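Local coordinates for protein adenosyl-chloride synthase (Thermotoga maritima, PDB 2ZBV) that binds adenosine and probably cleaves S-adenosyl-L-methionine with a small nucleophile such as chloride or hydroxide, at residues Lys218-Val223 against Phe237-Val242; Gly226-His231 against Ser248-Val253; Lys120-Thr125 against Arg129-Pro134. All coordinates share one frame; numbering follows the deposited sequence.

Contact 1: residues Lys218-Val223 against Phe237-Val242; sequences KAFGDV and FLEIAV. With ADN (adenosine), chain F.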
loop_
_atom_site.group_PDB
_atom_site.type_symbol
_atom_site.label_atom_id
_atom_site.label_comp_id
_atom_site.label_asym_id
_atom_site.label_seq_id
_atom_site.Cartn_x
_atom_site.Cartn_y
_atom_site.Cartn_z
ATOM N N LYS A 218 -1.193 28.398 -11.229
ATOM C CA LYS A 218 -0.074 27.756 -10.558
ATOM C C LYS A 218 -0.554 26.733 -9.537
ATOM O O LYS A 218 -0.061 25.603 -9.498
ATOM C CB LYS A 218 0.782 28.803 -9.846
ATOM C CG LYS A 218 1.461 29.803 -10.765
ATOM C CD LYS A 218 2.251 30.818 -9.953
ATOM C CE LYS A 218 2.959 31.828 -10.845
ATOM N NZ LYS A 218 3.662 32.863 -10.030
ATOM N N ALA A 219 -1.523 27.133 -8.717
ATOM C CA ALA A 219 -2.048 26.263 -7.667
ATOM C C ALA A 219 -3.545 26.001 -7.798
ATOM O O ALA A 219 -4.285 26.820 -8.347
ATOM C CB ALA A 219 -1.748 26.877 -6.296
ATOM N N PHE A 220 -3.985 24.858 -7.278
ATOM C CA PHE A 220 -5.395 24.477 -7.333
ATOM C C PHE A 220 -6.261 25.578 -6.721
ATOM O O PHE A 220 -7.318 25.938 -7.260
ATOM C CB PHE A 220 -5.623 23.174 -6.556
ATOM C CG PHE A 220 -4.717 22.050 -6.971
ATOM C CD1 PHE A 220 -4.883 21.419 -8.203
ATOM C CD2 PHE A 220 -3.687 21.623 -6.129
ATOM C CE1 PHE A 220 -4.040 20.377 -8.596
ATOM C CE2 PHE A 220 -2.841 20.585 -6.509
ATOM C CZ PHE A 220 -3.016 19.959 -7.747
ATOM N N GLY A 221 -5.800 26.117 -5.595
ATOM C CA GLY A 221 -6.546 27.151 -4.905
ATOM C C GLY A 221 -6.584 28.505 -5.594
ATOM O O GLY A 221 -7.146 29.451 -5.045
ATOM N N ASP A 222 -5.992 28.608 -6.782
ATOM C CA ASP A 222 -5.987 29.877 -7.507
ATOM C C ASP A 222 -7.291 30.121 -8.252
ATOM O O ASP A 222 -7.487 31.182 -8.851
ATOM C CB ASP A 222 -4.815 29.944 -8.485
ATOM C CG ASP A 222 -3.484 30.043 -7.777
ATOM O OD1 ASP A 222 -3.466 30.525 -6.623
ATOM O OD2 ASP A 222 -2.460 29.654 -8.371
ATOM N N VAL A 223 -8.174 29.129 -8.224
ATOM C CA VAL A 223 -9.475 29.249 -8.858
ATOM C C VAL A 223 -10.482 28.869 -7.791
ATOM O O VAL A 223 -10.112 28.308 -6.757
ATOM C CB VAL A 223 -9.620 28.312 -10.085
ATOM C CG1 VAL A 223 -8.576 28.674 -11.133
ATOM C CG2 VAL A 223 -9.484 26.849 -9.664
ATOM N N PHE A 237 4.863 18.358 -16.548
ATOM C CA PHE A 237 3.880 18.122 -17.601
ATOM C C PHE A 237 2.591 18.917 -17.410
ATOM O O PHE A 237 2.201 19.243 -16.285
ATOM C CB PHE A 237 3.547 16.633 -17.681
ATOM C CG PHE A 237 4.630 15.808 -18.318
ATOM C CD1 PHE A 237 4.765 15.766 -19.704
ATOM C CD2 PHE A 237 5.536 15.100 -17.533
ATOM C CE1 PHE A 237 5.792 15.028 -20.301
ATOM C CE2 PHE A 237 6.567 14.360 -18.117
ATOM C CZ PHE A 237 6.696 14.322 -19.505
ATOM N N LEU A 238 1.933 19.225 -18.521
ATOM C CA LEU A 238 0.688 19.969 -18.467
ATOM C C LEU A 238 -0.381 19.052 -17.893
ATOM O O LEU A 238 -0.612 17.949 -18.401
ATOM C CB LEU A 238 0.281 20.446 -19.866
ATOM C CG LEU A 238 -0.977 21.325 -19.898
ATOM C CD1 LEU A 238 -0.924 22.256 -21.102
ATOM C CD2 LEU A 238 -2.223 20.450 -19.930
ATOM N N GLU A 239 -1.019 19.515 -16.827
ATOM C CA GLU A 239 -2.063 18.752 -16.158
ATOM C C GLU A 239 -3.344 19.575 -16.046
ATOM O O GLU A 239 -3.302 20.804 -15.917
ATOM C CB GLU A 239 -1.581 18.348 -14.758
ATOM C CG GLU A 239 -2.596 17.587 -13.905
ATOM C CD GLU A 239 -2.002 17.145 -12.570
ATOM O OE1 GLU A 239 -1.852 17.990 -11.662
ATOM O OE2 GLU A 239 -1.670 15.950 -12.435
ATOM N N ILE A 240 -4.484 18.896 -16.124
ATOM C CA ILE A 240 -5.769 19.567 -15.987
ATOM C C ILE A 240 -6.351 19.088 -14.667
ATOM O O ILE A 240 -6.427 17.885 -14.416
ATOM C CB ILE A 240 -6.755 19.209 -17.129
ATOM C CG1 ILE A 240 -6.206 19.688 -18.473
ATOM C CG2 ILE A 240 -8.112 19.868 -16.879
ATOM C CD1 ILE A 240 -5.475 18.616 -19.237
ATOM N N ALA A 241 -6.747 20.029 -13.819
ATOM C CA ALA A 241 -7.320 19.679 -12.525
ATOM C C ALA A 241 -8.565 20.499 -12.230
ATOM O O ALA A 241 -8.817 21.516 -12.871
ATOM C CB ALA A 241 -6.292 19.907 -11.423
ATOM N N VAL A 242 -9.352 20.026 -11.273
ATOM C CA VAL A 242 -10.544 20.740 -10.823
ATOM C C VAL A 242 -10.223 21.009 -9.362
ATOM O O VAL A 242 -9.920 20.079 -8.608
ATOM C CB VAL A 242 -11.828 19.868 -10.917
ATOM C CG1 VAL A 242 -12.980 20.542 -10.183
ATOM C CG2 VAL A 242 -12.206 19.648 -12.382
HETATM O "O5'" ADN F . 0.751 18.519 -2.979
HETATM C "C5'" ADN F . 0.006 17.409 -2.498
HETATM C "C4'" ADN F . -1.379 17.897 -2.093
HETATM O "O4'" ADN F . -2.098 18.444 -3.228
HETATM C "C3'" ADN F . -2.264 16.763 -1.534
HETATM O "O3'" ADN F . -2.133 16.684 -0.125
HETATM C "C2'" ADN F . -3.693 17.134 -2.022
HETATM O "O2'" ADN F . -4.595 17.352 -0.921
HETATM C "C1'" ADN F . -3.507 18.395 -2.877
HETATM N N9 ADN F . -4.316 18.310 -4.102
HETATM C C8 ADN F . -4.132 17.423 -5.136
HETATM N N7 ADN F . -5.023 17.618 -6.059
HETATM C C5 ADN F . -5.837 18.631 -5.690
HETATM C C6 ADN F . -6.969 19.279 -6.274
HETATM N N6 ADN F . -7.451 18.873 -7.499
HETATM N N1 ADN F . -7.556 20.294 -5.602
HETATM C C2 ADN F . -7.100 20.700 -4.410
HETATM N N3 ADN F . -6.044 20.118 -3.831
HETATM C C4 ADN F . -5.393 19.095 -4.429
#

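Contact 2: residues Gly226-His231 against Ser248-Val253; sequences GELLVH and SQVLSV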
loop_
_atom_site.group_PDB
_atom_site.type_symbol
_atom_site.label_atom_id
_atom_site.label_comp_id
_atom_site.label_asym_id
_atom_site.label_seq_id
_atom_site.Cartn_x
_atom_site.Cartn_y
_atom_site.Cartn_z
ATOM N N GLY A 226 -14.213 23.739 -7.276
ATOM C CA GLY A 226 -14.960 23.135 -8.366
ATOM C C GLY A 226 -14.636 23.612 -9.776
ATOM O O GLY A 226 -15.158 23.060 -10.740
ATOM N N GLU A 227 -13.787 24.625 -9.907
ATOM C CA GLU A 227 -13.416 25.146 -11.224
ATOM C C GLU A 227 -12.211 24.430 -11.842
ATOM O O GLU A 227 -11.332 23.943 -11.129
ATOM C CB GLU A 227 -13.100 26.644 -11.133
ATOM C CG GLU A 227 -14.277 27.525 -10.755
ATOM C CD GLU A 227 -15.476 27.334 -11.667
ATOM O OE1 GLU A 227 -15.295 27.288 -12.904
ATOM O OE2 GLU A 227 -16.606 27.241 -11.145
ATOM N N LEU A 228 -12.178 24.390 -13.172
ATOM C CA LEU A 228 -11.093 23.757 -13.928
ATOM C C LEU A 228 -9.858 24.650 -14.035
ATOM O O LEU A 228 -9.967 25.874 -14.087
ATOM C CB LEU A 228 -11.559 23.425 -15.351
ATOM C CG LEU A 228 -12.442 22.200 -15.584
ATOM C CD1 LEU A 228 -13.166 22.351 -16.921
ATOM C CD2 LEU A 228 -11.587 20.931 -15.559
ATOM N N LEU A 229 -8.684 24.030 -14.077
ATOM C CA LEU A 229 -7.441 24.771 -14.213
ATOM C C LEU A 229 -6.411 23.944 -14.962
ATOM O O LEU A 229 -6.432 22.708 -14.924
ATOM C CB LEU A 229 -6.859 25.155 -12.848
ATOM C CG LEU A 229 -6.413 24.011 -11.926
ATOM C CD1 LEU A 229 -5.167 24.409 -11.144
ATOM C CD2 LEU A 229 -7.554 23.649 -10.991
ATOM N N VAL A 230 -5.515 24.642 -15.648
ATOM C CA VAL A 230 -4.435 24.003 -16.383
ATOM C C VAL A 230 -3.166 24.449 -15.680
ATOM O O VAL A 230 -2.977 25.639 -15.418
ATOM C CB VAL A 230 -4.409 24.458 -17.862
ATOM C CG1 VAL A 230 -3.067 24.136 -18.484
ATOM C CG2 VAL A 230 -5.525 23.760 -18.636
ATOM N N HIS A 231 -2.298 23.502 -15.353
ATOM C CA HIS A 231 -1.070 23.858 -14.666
ATOM C C HIS A 231 0.019 22.826 -14.929
ATOM O O HIS A 231 -0.226 21.788 -15.557
ATOM C CB HIS A 231 -1.334 23.951 -13.161
ATOM C CG HIS A 231 -1.605 22.626 -12.519
ATOM N ND1 HIS A 231 -0.769 22.071 -11.575
ATOM C CD2 HIS A 231 -2.598 21.726 -12.717
ATOM C CE1 HIS A 231 -1.235 20.889 -11.216
ATOM N NE2 HIS A 231 -2.344 20.654 -11.894
ATOM N N SER A 248 -10.964 14.156 -14.148
ATOM C CA SER A 248 -11.243 13.036 -15.040
ATOM C C SER A 248 -12.752 12.835 -15.171
ATOM O O SER A 248 -13.239 12.439 -16.233
ATOM C CB SER A 248 -10.572 11.748 -14.538
ATOM O OG SER A 248 -11.128 11.315 -13.315
ATOM N N GLN A 249 -13.489 13.121 -14.098
ATOM C CA GLN A 249 -14.947 12.984 -14.109
ATOM C C GLN A 249 -15.601 14.137 -14.867
ATOM O O GLN A 249 -16.501 13.929 -15.675
ATOM C CB GLN A 249 -15.506 12.944 -12.681
ATOM C CG GLN A 249 -15.170 11.680 -11.896
ATOM C CD GLN A 249 -15.812 11.668 -10.514
ATOM O OE1 GLN A 249 -17.032 11.773 -10.382
ATOM N NE2 GLN A 249 -14.988 11.538 -9.477
ATOM N N VAL A 250 -15.144 15.355 -14.598
ATOM C CA VAL A 250 -15.683 16.540 -15.258
ATOM C C VAL A 250 -15.464 16.496 -16.768
ATOM O O VAL A 250 -16.374 16.783 -17.547
ATOM C CB VAL A 250 -15.040 17.822 -14.687
ATOM C CG1 VAL A 250 -15.413 19.030 -15.539
ATOM C CG2 VAL A 250 -15.504 18.024 -13.249
ATOM N N LEU A 251 -14.254 16.130 -17.173
ATOM C CA LEU A 251 -13.905 16.048 -18.585
ATOM C C LEU A 251 -14.413 14.743 -19.181
ATOM O O LEU A 251 -14.581 14.628 -20.397
ATOM C CB LEU A 251 -12.385 16.124 -18.754
ATOM C CG LEU A 251 -11.690 17.373 -18.197
ATOM C CD1 LEU A 251 -10.184 17.225 -18.359
ATOM C CD2 LEU A 251 -12.188 18.617 -18.925
ATOM N N SER A 252 -14.657 13.767 -18.311
ATOM C CA SER A 252 -15.119 12.453 -18.733
ATOM C C SER A 252 -14.043 11.856 -19.630
ATOM O O SER A 252 -14.312 11.434 -20.757
ATOM C CB SER A 252 -16.442 12.572 -19.495
ATOM O OG SER A 252 -16.939 11.291 -19.836
ATOM N N VAL A 253 -12.816 11.829 -19.118
ATOM C CA VAL A 253 -11.687 11.308 -19.867
ATOM C C VAL A 253 -10.962 10.198 -19.127
ATOM O O VAL A 253 -11.072 10.068 -17.908
ATOM C CB VAL A 253 -10.671 12.435 -20.181
ATOM C CG1 VAL A 253 -10.047 12.956 -18.892
ATOM C CG2 VAL A 253 -9.601 11.923 -21.111
#

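Contact 3: residues Lys120-Thr125 against Arg129-Pro134; sequences KNPSFT and RDIFAP. With ADN (adenosine), chain D.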
loop_
_atom_site.group_PDB
_atom_site.type_symbol
_atom_site.label_atom_id
_atom_site.label_comp_id
_atom_site.label_asym_id
_atom_site.label_seq_id
_atom_site.Cartn_x
_atom_site.Cartn_y
_atom_site.Cartn_z
ATOM N N LYS A 120 17.530 -21.951 -10.124
ATOM C CA LYS A 120 18.149 -22.568 -11.288
ATOM C C LYS A 120 17.137 -22.677 -12.422
ATOM O O LYS A 120 17.455 -22.418 -13.581
ATOM C CB LYS A 120 18.681 -23.956 -10.915
ATOM C CG LYS A 120 19.458 -24.655 -12.022
ATOM C CD LYS A 120 20.091 -25.949 -11.519
ATOM C CE LYS A 120 19.035 -26.933 -11.017
ATOM N NZ LYS A 120 19.641 -28.196 -10.490
ATOM N N ASN A 121 15.914 -23.058 -12.074
ATOM C CA ASN A 121 14.831 -23.193 -13.045
ATOM C C ASN A 121 13.730 -22.191 -12.703
ATOM O O ASN A 121 12.859 -22.467 -11.879
ATOM C CB ASN A 121 14.259 -24.615 -13.008
ATOM C CG ASN A 121 15.237 -25.657 -13.521
ATOM O OD1 ASN A 121 15.240 -26.797 -13.055
ATOM N ND2 ASN A 121 16.060 -25.276 -14.498
ATOM N N PRO A 122 13.764 -21.006 -13.329
ATOM C CA PRO A 122 12.760 -19.966 -13.081
ATOM C C PRO A 122 11.336 -20.418 -13.402
ATOM O O PRO A 122 11.119 -21.184 -14.341
ATOM C CB PRO A 122 13.201 -18.834 -14.007
ATOM C CG PRO A 122 14.687 -19.024 -14.097
ATOM C CD PRO A 122 14.810 -20.517 -14.245
ATOM N N SER A 123 10.373 -19.937 -12.619
ATOM C CA SER A 123 8.969 -20.252 -12.861
ATOM C C SER A 123 8.670 -19.700 -14.252
ATOM O O SER A 123 9.343 -18.774 -14.709
ATOM C CB SER A 123 8.081 -19.546 -11.837
ATOM O OG SER A 123 8.236 -18.136 -11.934
ATOM N N PHE A 124 7.669 -20.249 -14.928
ATOM C CA PHE A 124 7.344 -19.772 -16.265
ATOM C C PHE A 124 6.649 -18.422 -16.264
ATOM O O PHE A 124 6.787 -17.658 -17.213
ATOM C CB PHE A 124 6.431 -20.764 -16.996
ATOM C CG PHE A 124 7.001 -22.143 -17.118
ATOM C CD1 PHE A 124 8.260 -22.343 -17.677
ATOM C CD2 PHE A 124 6.273 -23.247 -16.686
ATOM C CE1 PHE A 124 8.785 -23.628 -17.804
ATOM C CE2 PHE A 124 6.786 -24.539 -16.805
ATOM C CZ PHE A 124 8.043 -24.731 -17.365
ATOM N N THR A 125 5.907 -18.121 -15.205
ATOM C CA THR A 125 5.154 -16.876 -15.177
ATOM C C THR A 125 5.469 -15.847 -14.087
ATOM O O THR A 125 4.680 -14.930 -13.865
ATOM C CB THR A 125 3.638 -17.185 -15.148
ATOM O OG1 THR A 125 3.325 -17.956 -13.983
ATOM C CG2 THR A 125 3.237 -17.991 -16.389
ATOM N N ARG A 129 10.171 -12.383 -9.799
ATOM C CA ARG A 129 10.792 -12.907 -8.575
ATOM C C ARG A 129 12.066 -13.715 -8.837
ATOM O O ARG A 129 13.057 -13.590 -8.111
ATOM C CB ARG A 129 9.813 -13.827 -7.825
ATOM C CG ARG A 129 10.437 -14.588 -6.645
ATOM C CD ARG A 129 9.563 -15.763 -6.184
ATOM N NE ARG A 129 9.504 -16.826 -7.189
ATOM C CZ ARG A 129 8.608 -17.811 -7.200
ATOM N NH1 ARG A 129 7.678 -17.885 -6.253
ATOM N NH2 ARG A 129 8.635 -18.718 -8.170
ATOM N N ASP A 130 12.025 -14.539 -9.880
ATOM C CA ASP A 130 13.130 -15.434 -10.193
ATOM C C ASP A 130 14.289 -14.899 -11.009
ATOM O O ASP A 130 15.387 -15.455 -10.947
ATOM C CB ASP A 130 12.584 -16.691 -10.875
ATOM C CG ASP A 130 11.527 -17.384 -10.041
ATOM O OD1 ASP A 130 11.590 -17.266 -8.798
ATOM O OD2 ASP A 130 10.645 -18.055 -10.624
ATOM N N ILE A 131 14.053 -13.829 -11.759
ATOM C CA ILE A 131 15.093 -13.261 -12.606
ATOM C C ILE A 131 15.337 -11.762 -12.420
ATOM O O ILE A 131 16.468 -11.338 -12.183
ATOM C CB ILE A 131 14.773 -13.512 -14.094
ATOM C CG1 ILE A 131 14.629 -15.018 -14.357
ATOM C CG2 ILE A 131 15.868 -12.898 -14.971
ATOM C CD1 ILE A 131 14.305 -15.374 -15.818
ATOM N N PHE A 132 14.279 -10.962 -12.536
ATOM C CA PHE A 132 14.410 -9.511 -12.414
ATOM C C PHE A 132 14.826 -8.993 -11.049
ATOM O O PHE A 132 15.776 -8.212 -10.945
ATOM C CB PHE A 132 13.106 -8.823 -12.839
ATOM C CG PHE A 132 12.769 -9.012 -14.291
ATOM C CD1 PHE A 132 13.676 -8.641 -15.282
ATOM C CD2 PHE A 132 11.543 -9.551 -14.670
ATOM C CE1 PHE A 132 13.370 -8.807 -16.628
ATOM C CE2 PHE A 132 11.222 -9.724 -16.017
ATOM C CZ PHE A 132 12.133 -9.351 -16.997
ATOM N N ALA A 133 14.119 -9.415 -10.002
ATOM C CA ALA A 133 14.437 -8.944 -8.660
ATOM C C ALA A 133 15.870 -9.276 -8.249
ATOM O O ALA A 133 16.615 -8.394 -7.835
ATOM C CB ALA A 133 13.440 -9.515 -7.640
ATOM N N PRO A 134 16.279 -10.549 -8.362
ATOM C CA PRO A 134 17.656 -10.858 -7.963
ATOM C C PRO A 134 18.707 -10.109 -8.783
ATOM O O PRO A 134 19.741 -9.696 -8.251
ATOM C CB PRO A 134 17.730 -12.383 -8.114
ATOM C CG PRO A 134 16.660 -12.701 -9.135
ATOM C CD PRO A 134 15.544 -11.774 -8.725
HETATM O "O5'" ADN D . 5.315 -12.314 -13.803
HETATM C "C5'" ADN D . 4.605 -11.132 -13.417
HETATM C "C4'" ADN D . 3.798 -10.614 -14.605
HETATM O "O4'" ADN D . 2.790 -11.574 -15.047
HETATM C "C3'" ADN D . 3.021 -9.315 -14.285
HETATM O "O3'" ADN D . 3.811 -8.166 -14.585
HETATM C "C2'" ADN D . 1.753 -9.445 -15.158
HETATM O "O2'" ADN D . 1.663 -8.392 -16.119
HETATM C "C1'" ADN D . 1.851 -10.811 -15.832
HETATM N N9 ADN D . 0.531 -11.465 -15.841
HETATM C C8 ADN D . -0.157 -11.927 -14.738
HETATM N N7 ADN D . -1.292 -12.443 -15.096
HETATM C C5 ADN D . -1.419 -12.351 -16.438
HETATM C C6 ADN D . -2.418 -12.729 -17.378
HETATM N N6 ADN D . -3.588 -13.349 -16.957
HETATM N N1 ADN D . -2.200 -12.470 -18.687
HETATM C C2 ADN D . -1.072 -11.871 -19.117
HETATM N N3 ADN D . -0.110 -11.502 -18.266
HETATM C C4 ADN D . -0.242 -11.719 -16.938
#

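Contact 1: residues Lys218-Val223 against Phe237-Val242
Phe-220 and Ala-241 form a small, buried apolar contact between a loop carrying the 3-10 turn 220-222 and strand 237-242, at the adenine end of the adenosine pocket. No hydrogen bond joins the two segments. The evidence for direct packing is a single close approach, in which the CB of Ala-241 lies 3.6 Å from CE1 of Phe-220, in the plane of the ring and against its edge. Glu-239 lies near the same edge, more loosely. One face of the same ring meets the ligand: adenine C5 sits 3.5 Å above the plane, over the ring centre. From CG of Phe-220, 3.6 Å from adenine N1, to its CZ, 3.5 Å from adenine N7, the ring stays close to the base, so the two flat groups overlap broadly. Phe-220 reaches this position with CG anti to its carbonyl carbon (chi1 -53°). The strand recognises the base by its exocyclic amine, since N6 donates to Val-242 O at 3.0 Å in an almost straight bond (174°). Within the loop, Asp-222 closes a tight turn: its OD2 accepts Ala-219 N at 2.7 Å from above the carboxylate plane, and its own N donates to Ala-219 O at 2.9 Å. Replacing Phe-220 with an alanine would probably strip the adenine of its covering ring and open a gap beside the Ala-241 methyl. His-231 meets the Phe-220 ring edge-to-face, and Thr-125 of the second subunit also packs on Phe-220. Strand 237-242 runs antiparallel to both strands 183-185 and 228-232; Glu-239 and Ala-241 point toward the loop, whereas Ile-240 and Val-242 pack against helix 247-251.

Contact 2: residues Gly226-His231 against Ser248-Val253
Leu-228, at the start of strand 228-232, meets Val-250 and Leu-251 at the end of helix 247-251 through methyl groups alone. The CA atoms of Leu-228 and Val-250 are 8.7 Å apart, the nearest such pair, so the backbones stay well separated and side chains bridge the interval. Along the helix, Ser-248 comes first; it turns from this interface toward Val-177 and Val-183, and its OG is hydrogen-bonded to Asp-246 OD1. Gln-249 likewise uses its NE2 on Asp-246, bonding to OD2. Val-250 is the first residue to reach the strand: its side chain sets out toward Leu-228, and CG1 lies 4.2 Å from CD1 of that leucine. Leu-251 follows with its CD2 4.1 Å from CD2 of Leu-228. Although its CB does not head for the strand, CG anti to the carbonyl carbon (chi1 -58°) and an extended second torsion carry the methyl there, and the two leucine side chains cross at a slant. The two branches of Leu-228 are thus divided between successive helix residues. Ser-252 then ends the helix as the C-prime residue of a Schellman motif: its phi is positive, at 61°, Val-253 N reaches back to Ser-248 O at 3.0 Å, and Ser-252 N makes a weak bond to Gln-249 O. Val-253 leaves toward Val-174 and Val-183. Phe-212 touches both leucines, and Val-242 packs on Leu-228, so the contact continues the apolar layer between helix and sheet. Without a hydrogen bond or salt bridge across it, and with Val-250 exposed while Leu-251 is buried, the contact is dispersive and non-directional, and any gain from excluding water probably comes mainly from the buried Leu-251 side.

Contact 3: residues Lys120-Thr125 against Arg129-Pro134
The loop 120-125 passes close beside the first turns of helix 127-140, with the CA atoms of Pro-122 and Asp-130 only 5.4 Å apart, where the helix makes a wider pi-type turn. Asp-130 is central to the contact. Its OD2 accepts Ser-123 N at 2.8 Å (164°) and Ser-123 OG at 2.7 Å, both from the anti side and tilted out of the carboxylate plane. The syn lone pair of the same oxygen takes Arg-129 NH2 at 3.2 Å, so three donors grip one atom. Arg-129 approaches side-on and completes a salt bridge from NE to Asp-130 OD1 at 2.7 Å; a bend in its chain (chi3 68°) swings the guanidinium back along its neighbour. Next to this polar knot, Pro-122 lays CG against CG1 of Ile-131 at 4.0 Å, the two side chains crossing. Arg-129 NH1 has a further partner, Asp-56 of the third subunit, which ties the cluster to the trimer interface. The loop held by these bonds at Ser-123 runs on to Thr-125, whose O accepts adenosine O5' at 2.7 Å, making this the ribose end of the N-terminal domain's share of the nucleoside pocket.

How the contacts relate
Contacts 1 and 2 adjoin, with centres 9 Å apart, and share the C-terminal domain sheet: neighbouring strands 228-232 and 237-242 join them through backbone bonds such as Glu-239 N to His-231 O. Contact 1 is buried and lies on the ligand face; contact 2, partly exposed, covers the other face with a helix. Both are apolar across their segments. Contact 3 is buried too, but polar, built on a carboxylate and a salt bridge in the N-terminal domain, about 43 Å away between centres. The trimer brings these ends together: contact 1 of one subunit and contact 3 of another hold the base and ribose sides of one adenosine.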